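Side-chain contacts in penicillin-binding protein A (Mycobacterium tuberculosis, PDB 3UN7), which probably cross-links peptidoglycan in the mycobacterial cell wall as a penicillin-binding D,D-transpeptidase, with a part in regulating cell length: residues R21-I26 with A70-E75; R47-P52 with P57-Y62; L64-T69 with Q167-L172. All coordinates share one frame; numbering follows the deposited sequence.

Contact 1. Residues R21-I26 with A70-E75; sequences RQRGQI and ALERAE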
loop_
_atom_site.group_PDB
_atom_site.type_symbol
_atom_site.label_atom_id
_atom_site.label_comp_id
_atom_site.label_asym_id
_atom_site.label_seq_id
_atom_site.Cartn_x
_atom_site.Cartn_y
_atom_site.Cartn_z
ATOM N N ARG A 21 13.901 30.378 11.999
ATOM C CA ARG A 21 14.268 30.402 10.582
ATOM C C ARG A 21 13.212 29.705 9.721
ATOM O O ARG A 21 12.488 28.827 10.208
ATOM C CB ARG A 21 15.633 29.721 10.381
ATOM C CG ARG A 21 16.801 30.440 11.050
ATOM C CD ARG A 21 18.078 29.607 10.947
ATOM N NE ARG A 21 18.441 28.994 12.230
ATOM C CZ ARG A 21 18.122 27.762 12.611
ATOM N NH1 ARG A 21 17.407 26.964 11.821
ATOM N NH2 ARG A 21 18.518 27.328 13.800
ATOM N N GLN A 22 13.121 30.109 8.452
ATOM C CA GLN A 22 12.081 29.603 7.563
ATOM C C GLN A 22 12.348 28.182 7.083
ATOM O O GLN A 22 13.209 27.948 6.240
ATOM C CB GLN A 22 11.829 30.530 6.364
ATOM C CG GLN A 22 10.602 30.082 5.553
ATOM C CD GLN A 22 10.124 31.106 4.537
ATOM O OE1 GLN A 22 10.913 31.868 3.973
ATOM N NE2 GLN A 22 8.814 31.130 4.303
ATOM N N ARG A 23 11.585 27.246 7.630
ATOM C CA ARG A 23 11.646 25.837 7.241
ATOM C C ARG A 23 11.192 25.707 5.796
ATOM O O ARG A 23 10.323 26.451 5.343
ATOM C CB ARG A 23 10.741 25.023 8.158
ATOM C CG ARG A 23 10.757 23.522 7.927
ATOM C CD ARG A 23 9.997 22.846 9.058
ATOM N NE ARG A 23 10.000 21.391 8.948
ATOM C CZ ARG A 23 10.971 20.605 9.378
ATOM N NH1 ARG A 23 12.062 21.130 9.948
ATOM N NH2 ARG A 23 10.858 19.289 9.234
ATOM N N GLY A 24 11.790 24.777 5.068
ATOM C CA GLY A 24 11.477 24.608 3.657
ATOM C C GLY A 24 10.193 23.852 3.433
ATOM O O GLY A 24 9.529 23.436 4.392
ATOM N N GLN A 25 9.860 23.655 2.158
ATOM C CA GLN A 25 8.558 23.122 1.742
ATOM C C GLN A 25 8.614 21.643 1.386
ATOM O O GLN A 25 9.634 21.147 0.892
ATOM C CB GLN A 25 8.060 23.860 0.487
ATOM C CG GLN A 25 8.068 25.374 0.581
ATOM C CD GLN A 25 7.837 26.049 -0.756
ATOM O OE1 GLN A 25 8.125 25.486 -1.820
ATOM N NE2 GLN A 25 7.318 27.262 -0.711
ATOM N N ILE A 26 7.500 20.951 1.610
ATOM C CA ILE A 26 7.303 19.595 1.066
ATOM C C ILE A 26 6.312 19.744 -0.073
ATOM O O ILE A 26 5.246 20.314 0.126
ATOM C CB ILE A 26 6.751 18.632 2.130
ATOM C CG1 ILE A 26 7.716 18.553 3.326
ATOM C CG2 ILE A 26 6.462 17.240 1.512
ATOM C CD1 ILE A 26 7.195 17.712 4.514
ATOM N N ALA A 70 6.933 11.317 9.907
ATOM C CA ALA A 70 6.973 11.082 8.461
ATOM C C ALA A 70 8.073 11.914 7.765
ATOM O O ALA A 70 9.206 11.931 8.250
ATOM C CB ALA A 70 5.588 11.304 7.827
ATOM N N LEU A 71 7.757 12.605 6.666
ATOM C CA LEU A 71 8.810 13.348 5.927
ATOM C C LEU A 71 9.344 14.580 6.649
ATOM O O LEU A 71 10.485 14.970 6.420
ATOM C CB LEU A 71 8.352 13.747 4.528
ATOM C CG LEU A 71 8.244 12.658 3.470
ATOM C CD1 LEU A 71 7.819 13.306 2.145
ATOM C CD2 LEU A 71 9.571 11.881 3.319
ATOM N N GLU A 72 8.530 15.199 7.513
ATOM C CA GLU A 72 9.059 16.283 8.357
ATOM C C GLU A 72 10.250 15.747 9.164
ATOM O O GLU A 72 11.272 16.433 9.344
ATOM C CB GLU A 72 7.994 16.865 9.305
ATOM C CG GLU A 72 6.791 17.551 8.631
ATOM C CD GLU A 72 7.058 18.988 8.169
ATOM O OE1 GLU A 72 8.215 19.331 7.824
ATOM O OE2 GLU A 72 6.092 19.785 8.153
ATOM N N ARG A 73 10.126 14.513 9.643
ATOM C CA ARG A 73 11.197 13.913 10.439
ATOM C C ARG A 73 12.336 13.424 9.540
ATOM O O ARG A 73 13.513 13.730 9.789
ATOM C CB ARG A 73 10.665 12.768 11.309
ATOM C CG ARG A 73 11.697 12.246 12.326
ATOM C CD ARG A 73 11.050 11.340 13.381
ATOM N NE ARG A 73 11.967 11.001 14.485
ATOM C CZ ARG A 73 12.225 11.787 15.535
ATOM N NH1 ARG A 73 11.667 12.996 15.654
ATOM N NH2 ARG A 73 13.067 11.374 16.477
ATOM N N ALA A 74 11.979 12.664 8.502
ATOM C CA ALA A 74 12.956 12.025 7.614
ATOM C C ALA A 74 13.799 13.053 6.859
ATOM O O ALA A 74 15.000 12.849 6.643
ATOM C CB ALA A 74 12.241 11.082 6.627
ATOM N N GLU A 75 13.174 14.168 6.483
ATOM C CA GLU A 75 13.885 15.192 5.715
ATOM C C GLU A 75 14.171 16.424 6.560
ATOM O O GLU A 75 14.464 17.489 6.036
ATOM C CB GLU A 75 13.107 15.564 4.434
ATOM C CG GLU A 75 12.876 14.411 3.476
ATOM C CD GLU A 75 14.157 13.867 2.827
ATOM O OE1 GLU A 75 14.071 12.790 2.224
ATOM O OE2 GLU A 75 15.235 14.490 2.911
#
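Arg23, Ile26 and Glu72 share this contact, with Leu71 adding a smaller apolar part. Coming from the N terminus, the first side chain to cross is that of Arg23. Its CG lies anti to the backbone N (chi1 -177°) and the chain stays extended out to NE, so the guanidinium travels straight across to the helix 70-74. There it grips one carboxylate oxygen side-on with two nitrogens: NE of Arg23 is 2.9 Å from OE1 of Glu72, and NH2 of Arg23 is 3.0 Å from the same OE1. Both donors come from one face of the carboxylate, well above its plane, while OE1 itself lies almost exactly in the guanidinium plane; the two flat groups are turned 42° apart. NH2 of Arg23 also makes a weak bond, 2.9 Å, to the backbone O of Glu72, close to the guanidinium plane at its edge. NH1 of Arg23 forms a salt bridge with Asp76.

Past Gly24 the chain enters strand 26-28 with Ile26. Its CD1 sits 4.1 Å from CB of Leu71 and 3.8 Å from OE1 of Glu72, so the methyl packs against the helix and against the carboxylate end together. Glu72 reaches this place by bending at chi2 (-81°), which folds its end back toward the loop. Its other oxygen, OE2, is taken by Arg47 of strand 45-48.

All four touching residues are buried, and the Glu72 carboxylate has an arginine at each oxygen. That setting would be expected to keep Glu72 ionised. Through it, helix 70-74 is held by charge to both the N-terminal loop and strand 45-48, within the dimerisation domain.

Contact 2. Residues R47-P52 with P57-Y62; sequences RVYPNP and PVTGFY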
loop_
_atom_site.group_PDB
_atom_site.type_symbol
_atom_site.label_atom_id
_atom_site.label_comp_id
_atom_site.label_asym_id
_atom_site.label_seq_id
_atom_site.Cartn_x
_atom_site.Cartn_y
_atom_site.Cartn_z
ATOM N N ARG A 47 4.091 26.313 11.055
ATOM C CA ARG A 47 3.985 25.282 10.025
ATOM C C ARG A 47 2.536 25.155 9.609
ATOM O O ARG A 47 1.650 25.072 10.477
ATOM C CB ARG A 47 4.490 23.933 10.557
ATOM C CG ARG A 47 4.859 22.914 9.493
ATOM C CD ARG A 47 6.001 23.420 8.632
ATOM N NE ARG A 47 6.564 22.415 7.736
ATOM C CZ ARG A 47 7.347 22.700 6.696
ATOM N NH1 ARG A 47 7.639 23.965 6.406
ATOM N NH2 ARG A 47 7.859 21.717 5.944
ATOM N N VAL A 48 2.301 25.108 8.295
ATOM C CA VAL A 48 0.944 25.051 7.737
ATOM C C VAL A 48 0.803 23.859 6.787
ATOM O O VAL A 48 1.697 23.601 5.978
ATOM C CB VAL A 48 0.577 26.376 7.017
ATOM C CG1 VAL A 48 -0.848 26.319 6.443
ATOM C CG2 VAL A 48 0.676 27.546 7.994
ATOM N N TYR A 49 -0.314 23.143 6.899
ATOM C CA TYR A 49 -0.610 21.968 6.072
ATOM C C TYR A 49 -1.919 22.283 5.384
ATOM O O TYR A 49 -2.976 22.148 6.011
ATOM C CB TYR A 49 -0.749 20.709 6.955
ATOM C CG TYR A 49 0.509 20.437 7.752
ATOM C CD1 TYR A 49 0.698 20.995 9.014
ATOM C CD2 TYR A 49 1.534 19.645 7.220
ATOM C CE1 TYR A 49 1.870 20.749 9.746
ATOM C CE2 TYR A 49 2.714 19.423 7.930
ATOM C CZ TYR A 49 2.872 19.973 9.183
ATOM O OH TYR A 49 4.030 19.721 9.877
ATOM N N PRO A 50 -1.863 22.743 4.120
ATOM C CA PRO A 50 -3.087 23.244 3.456
ATOM C C PRO A 50 -4.113 22.192 3.011
ATOM O O PRO A 50 -5.263 22.553 2.770
ATOM C CB PRO A 50 -2.543 24.023 2.246
ATOM C CG PRO A 50 -1.269 23.347 1.905
ATOM C CD PRO A 50 -0.678 22.883 3.251
ATOM N N ASN A 51 -3.722 20.919 2.900
ATOM C CA ASN A 51 -4.702 19.853 2.662
ATOM C C ASN A 51 -4.407 18.734 3.663
ATOM O O ASN A 51 -3.970 17.629 3.279
ATOM C CB ASN A 51 -4.660 19.368 1.204
ATOM C CG ASN A 51 -5.915 18.614 0.796
ATOM O OD1 ASN A 51 -6.765 18.293 1.631
ATOM N ND2 ASN A 51 -6.050 18.344 -0.508
ATOM N N PRO A 52 -4.658 19.014 4.958
ATOM C CA PRO A 52 -3.926 18.335 6.032
ATOM C C PRO A 52 -4.228 16.839 6.192
ATOM O O PRO A 52 -3.291 16.042 6.246
ATOM C CB PRO A 52 -4.312 19.122 7.289
ATOM C CG PRO A 52 -5.633 19.765 6.963
ATOM C CD PRO A 52 -5.689 19.942 5.475
ATOM N N PRO A 57 -0.290 11.233 5.968
ATOM C CA PRO A 57 0.601 10.075 5.860
ATOM C C PRO A 57 1.922 10.379 5.140
ATOM O O PRO A 57 2.900 9.645 5.323
ATOM C CB PRO A 57 -0.231 9.093 5.019
ATOM C CG PRO A 57 -1.639 9.438 5.357
ATOM C CD PRO A 57 -1.588 10.950 5.328
ATOM N N VAL A 58 1.927 11.443 4.328
ATOM C CA VAL A 58 3.112 11.854 3.606
ATOM C C VAL A 58 3.873 12.913 4.416
ATOM O O VAL A 58 5.052 12.739 4.689
ATOM C CB VAL A 58 2.763 12.375 2.174
ATOM C CG1 VAL A 58 4.008 12.958 1.481
ATOM C CG2 VAL A 58 2.181 11.268 1.332
ATOM N N THR A 59 3.204 13.996 4.807
ATOM C CA THR A 59 3.921 15.083 5.501
ATOM C C THR A 59 4.303 14.695 6.931
ATOM O O THR A 59 5.382 15.018 7.386
ATOM C CB THR A 59 3.120 16.407 5.530
ATOM O OG1 THR A 59 1.924 16.219 6.282
ATOM C CG2 THR A 59 2.778 16.894 4.106
ATOM N N GLY A 60 3.400 14.006 7.618
ATOM C CA GLY A 60 3.438 13.898 9.067
ATOM C C GLY A 60 3.255 15.283 9.680
ATOM O O GLY A 60 2.668 16.187 9.049
ATOM N N PHE A 61 3.743 15.460 10.904
ATOM C CA PHE A 61 3.610 16.762 11.583
ATOM C C PHE A 61 4.945 17.299 12.055
ATOM O O PHE A 61 5.945 16.574 12.134
ATOM C CB PHE A 61 2.584 16.714 12.739
ATOM C CG PHE A 61 2.953 15.776 13.867
ATOM C CD1 PHE A 61 3.865 16.154 14.848
ATOM C CD2 PHE A 61 2.343 14.534 13.975
ATOM C CE1 PHE A 61 4.178 15.299 15.904
ATOM C CE2 PHE A 61 2.661 13.665 15.021
ATOM C CZ PHE A 61 3.574 14.046 15.985
ATOM N N TYR A 62 4.976 18.593 12.324
ATOM C CA TYR A 62 6.144 19.194 12.907
ATOM C C TYR A 62 5.627 20.036 14.063
ATOM O O TYR A 62 4.918 21.031 13.859
ATOM C CB TYR A 62 6.884 20.012 11.847
ATOM C CG TYR A 62 8.182 20.655 12.281
ATOM C CD1 TYR A 62 9.334 19.895 12.424
ATOM C CD2 TYR A 62 8.276 22.038 12.469
ATOM C CE1 TYR A 62 10.540 20.470 12.789
ATOM C CE2 TYR A 62 9.488 22.631 12.840
ATOM C CZ TYR A 62 10.619 21.835 12.995
ATOM O OH TYR A 62 11.842 22.380 13.357
HETATM O O HOH W 1 -0.814 17.065 5.468
#
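The Tyr49 ring spans most of this contact, lying across the end of helix 52-59 and the turn that follows it. Its neighbours come at a slant: OG1 of Thr59 is 3.6 Å from CD2 of Tyr49, and O of Gly60 is 3.4 Å from CE2 of Tyr49. The phenol end reaches the next stretch of backbone, where OH of Tyr49 stands 2.9 Å from N of Tyr62 and 3.5 Å from CB of Tyr62; the same hydroxyl has a weak hydrogen bond to OE2 of Glu72. The second tyrosine ring, that of Tyr62, makes a cation-pi contact with Arg23 and meets the ring of Tyr19.

Thr59 and Tyr49 lie alongside each other, pointing opposite ways. With chi1 at 64°, OG1 of Thr59 sits between the backbone N and the carbonyl carbon, from where it donates to O of Gly60 at 2.9 Å, in the carbonyl plane and on a lone pair. A water joins the two segments, donating to OG1 of Thr59 and to O of Pro52 at the start of the helix. Farther along, CG of Arg47 packs 4.3 Å from CB of Tyr62, while the Arg47 guanidinium pairs with Glu72.

The helix ends at Gly60, whose positive phi (63°) swings the chain away toward the small hairpin beyond. One threonine hydroxyl thus ties the last turn of the helix to this exit and, through the water, to Pro52 at the other end of the same helix. The Tyr49 ring packs against Thr59 OG1 and Gly60 O, so the segments on the two sides of helix 52-59 are joined by packing of this ring and by a water-mediated link.

Contact 3. Residues L64-T69 with Q167-L172; sequences LRYSST and QAWQRL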
loop_
_atom_site.group_PDB
_atom_site.type_symbol
_atom_site.label_atom_id
_atom_site.label_comp_id
_atom_site.label_asym_id
_atom_site.label_seq_id
_atom_site.Cartn_x
_atom_site.Cartn_y
_atom_site.Cartn_z
ATOM N N LEU A 64 6.073 21.754 18.120
ATOM C CA LEU A 64 6.912 22.272 19.196
ATOM C C LEU A 64 7.061 21.299 20.361
ATOM O O LEU A 64 8.162 21.115 20.899
ATOM C CB LEU A 64 6.355 23.591 19.712
ATOM C CG LEU A 64 6.606 24.834 18.885
ATOM C CD1 LEU A 64 5.813 25.984 19.473
ATOM C CD2 LEU A 64 8.095 25.153 18.882
ATOM N N ARG A 65 5.976 20.664 20.771
ATOM C CA ARG A 65 6.140 19.781 21.912
ATOM C C ARG A 65 6.225 18.289 21.588
ATOM O O ARG A 65 6.737 17.516 22.396
ATOM C CB ARG A 65 5.171 20.127 23.054
ATOM C CG ARG A 65 3.838 19.453 23.026
ATOM C CD ARG A 65 2.797 20.287 23.785
ATOM N NE ARG A 65 3.204 20.608 25.150
ATOM C CZ ARG A 65 2.971 19.837 26.210
ATOM N NH1 ARG A 65 2.331 18.686 26.079
ATOM N NH2 ARG A 65 3.384 20.223 27.402
ATOM N N TYR A 66 5.788 17.896 20.394
ATOM C CA TYR A 66 5.796 16.477 20.032
ATOM C C TYR A 66 6.785 16.070 18.935
ATOM O O TYR A 66 6.790 14.910 18.497
ATOM C CB TYR A 66 4.369 15.985 19.743
ATOM C CG TYR A 66 3.496 16.130 20.968
ATOM C CD1 TYR A 66 2.565 17.162 21.060
ATOM C CD2 TYR A 66 3.649 15.265 22.068
ATOM C CE1 TYR A 66 1.786 17.322 22.202
ATOM C CE2 TYR A 66 2.879 15.418 23.210
ATOM C CZ TYR A 66 1.945 16.442 23.271
ATOM O OH TYR A 66 1.186 16.621 24.403
ATOM N N SER A 67 7.634 17.015 18.523
ATOM C CA SER A 67 8.654 16.767 17.512
ATOM C C SER A 67 8.018 16.590 16.128
ATOM O O SER A 67 7.017 17.220 15.813
ATOM C CB SER A 67 9.530 15.554 17.886
ATOM O OG SER A 67 10.766 15.584 17.184
ATOM N N SER A 68 8.603 15.720 15.310
ATOM C CA SER A 68 8.212 15.584 13.920
ATOM C C SER A 68 7.908 14.127 13.606
ATOM O O SER A 68 8.366 13.235 14.327
ATOM C CB SER A 68 9.380 16.023 13.067
ATOM O OG SER A 68 10.539 15.261 13.441
ATOM N N THR A 69 7.167 13.888 12.520
ATOM C CA THR A 69 6.942 12.518 12.010
ATOM C C THR A 69 7.028 12.517 10.497
ATOM O O THR A 69 7.154 13.590 9.889
ATOM C CB THR A 69 5.542 11.969 12.362
ATOM O OG1 THR A 69 4.541 12.892 11.897
ATOM C CG2 THR A 69 5.398 11.753 13.864
ATOM N N GLN A 167 -3.974 18.611 23.928
ATOM C CA GLN A 167 -5.341 18.109 23.799
ATOM C C GLN A 167 -5.528 17.304 22.519
ATOM O O GLN A 167 -6.097 16.216 22.559
ATOM C CB GLN A 167 -6.366 19.239 23.907
ATOM C CG GLN A 167 -6.753 19.554 25.348
ATOM C CD GLN A 167 -7.454 20.898 25.506
ATOM O OE1 GLN A 167 -7.805 21.553 24.517
ATOM N NE2 GLN A 167 -7.649 21.323 26.760
ATOM N N ALA A 168 -5.021 17.817 21.394
ATOM C CA ALA A 168 -5.010 17.051 20.137
ATOM C C ALA A 168 -4.279 15.725 20.300
ATOM O O ALA A 168 -4.748 14.686 19.835
ATOM C CB ALA A 168 -4.386 17.859 19.001
ATOM N N TRP A 169 -3.124 15.775 20.959
ATOM C CA TRP A 169 -2.317 14.588 21.194
ATOM C C TRP A 169 -3.102 13.513 21.965
ATOM O O TRP A 169 -3.097 12.344 21.581
ATOM C CB TRP A 169 -1.038 14.964 21.945
ATOM C CG TRP A 169 -0.063 13.844 22.075
ATOM C CD1 TRP A 169 0.246 13.147 23.214
ATOM C CD2 TRP A 169 0.722 13.270 21.026
ATOM N NE1 TRP A 169 1.187 12.182 22.932
ATOM C CE2 TRP A 169 1.494 12.238 21.597
ATOM C CE3 TRP A 169 0.851 13.533 19.654
ATOM C CZ2 TRP A 169 2.390 11.471 20.846
ATOM C CZ3 TRP A 169 1.732 12.761 18.908
ATOM C CH2 TRP A 169 2.494 11.750 19.505
ATOM N N GLN A 170 -3.793 13.936 23.020
ATOM C CA GLN A 170 -4.582 13.044 23.881
ATOM C C GLN A 170 -5.812 12.488 23.154
ATOM O O GLN A 170 -6.087 11.279 23.229
ATOM C CB GLN A 170 -4.960 13.786 25.175
ATOM C CG GLN A 170 -5.989 13.103 26.071
ATOM C CD GLN A 170 -7.319 13.844 26.085
ATOM O OE1 GLN A 170 -7.695 14.505 25.108
ATOM N NE2 GLN A 170 -8.033 13.749 27.199
ATOM N N ARG A 171 -6.533 13.360 22.441
ATOM C CA ARG A 171 -7.667 12.943 21.602
ATOM C C ARG A 171 -7.259 11.892 20.558
ATOM O O ARG A 171 -7.935 10.884 20.399
ATOM C CB ARG A 171 -8.318 14.148 20.900
ATOM C CG ARG A 171 -9.133 15.090 21.800
ATOM C CD ARG A 171 -9.739 16.249 20.983
ATOM N NE ARG A 171 -9.082 17.550 21.207
ATOM C CZ ARG A 171 -8.461 18.268 20.270
ATOM N NH1 ARG A 171 -8.384 17.830 19.017
ATOM N NH2 ARG A 171 -7.912 19.438 20.586
ATOM N N LEU A 172 -6.152 12.127 19.860
ATOM C CA LEU A 172 -5.688 11.218 18.808
ATOM C C LEU A 172 -5.193 9.894 19.389
ATOM O O LEU A 172 -5.453 8.820 18.839
ATOM C CB LEU A 172 -4.590 11.885 17.950
ATOM C CG LEU A 172 -5.015 13.093 17.094
ATOM C CD1 LEU A 172 -3.829 13.840 16.463
ATOM C CD2 LEU A 172 -6.030 12.703 16.026
#
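An offset aromatic stack joins Tyr66, in the turn of the beta-hairpin formed by strands 62-63 and 67-68, to Trp169 on helix 162-174. The tyrosine ring and the five-membered ring of the indole are nearly parallel, with planes 12° apart and centroids 3.9 Å from each other. CE2 of Tyr66 lies 3.5 Å from CD1 of Trp169, and CD2 of the tyrosine comes over the centre of the indole.

The two residues approach with different first torsions. Tyr66 has CG anti to its carbonyl carbon (chi1 -61°), whereas in Trp169 the CG is anti to the backbone N (chi1 -172°), which carries the indole off the helix toward the hairpin. Trp169 CB also lies over the tyrosine face, 4.0 Å from the centroid of the Tyr66 ring, making a CH-pi contact beside the stack. Phe61 and Leu157 touch the indole as well.

Here the dimerisation domain meets a helix of the transpeptidase region, in a surface contact that rests on the one aromatic pair; Arg65 N adds a hydrogen bond to Gln165 OE1 of the same helix. The opposite face of the tyrosine is lined by Arg65, whose CG sits near its rim. The arginine then curls round until NH1 of Arg65 donates to OH of Tyr66 at 2.9 Å, the oxygen lying in the plane of the guanidinium, at its edge.

In the fold
From the N terminus, contact 1 opens first, in the loop before strand 26-28, and closes at helix 70-74. Contact 2 is nested inside it, a short loop in which residues 47-52 and 57-62 lie at the two ends of helix 52-59. Contact 3 opens at 64-69, after contact 2 has closed but before contact 1 does, and runs on to helix 162-174, so it crosses contact 1 and follows contact 2 in series. Contacts 1 and 2 meet at Glu72, and Thr69 links contact 3 to Phe61. Contacts 1 and 2 tie the N-terminal loop, strand 45-48, helix 52-59 and helix 70-74 together within the dimerisation domain, and contact 3 joins the small hairpin to helix 162-174 of the transpeptidase region.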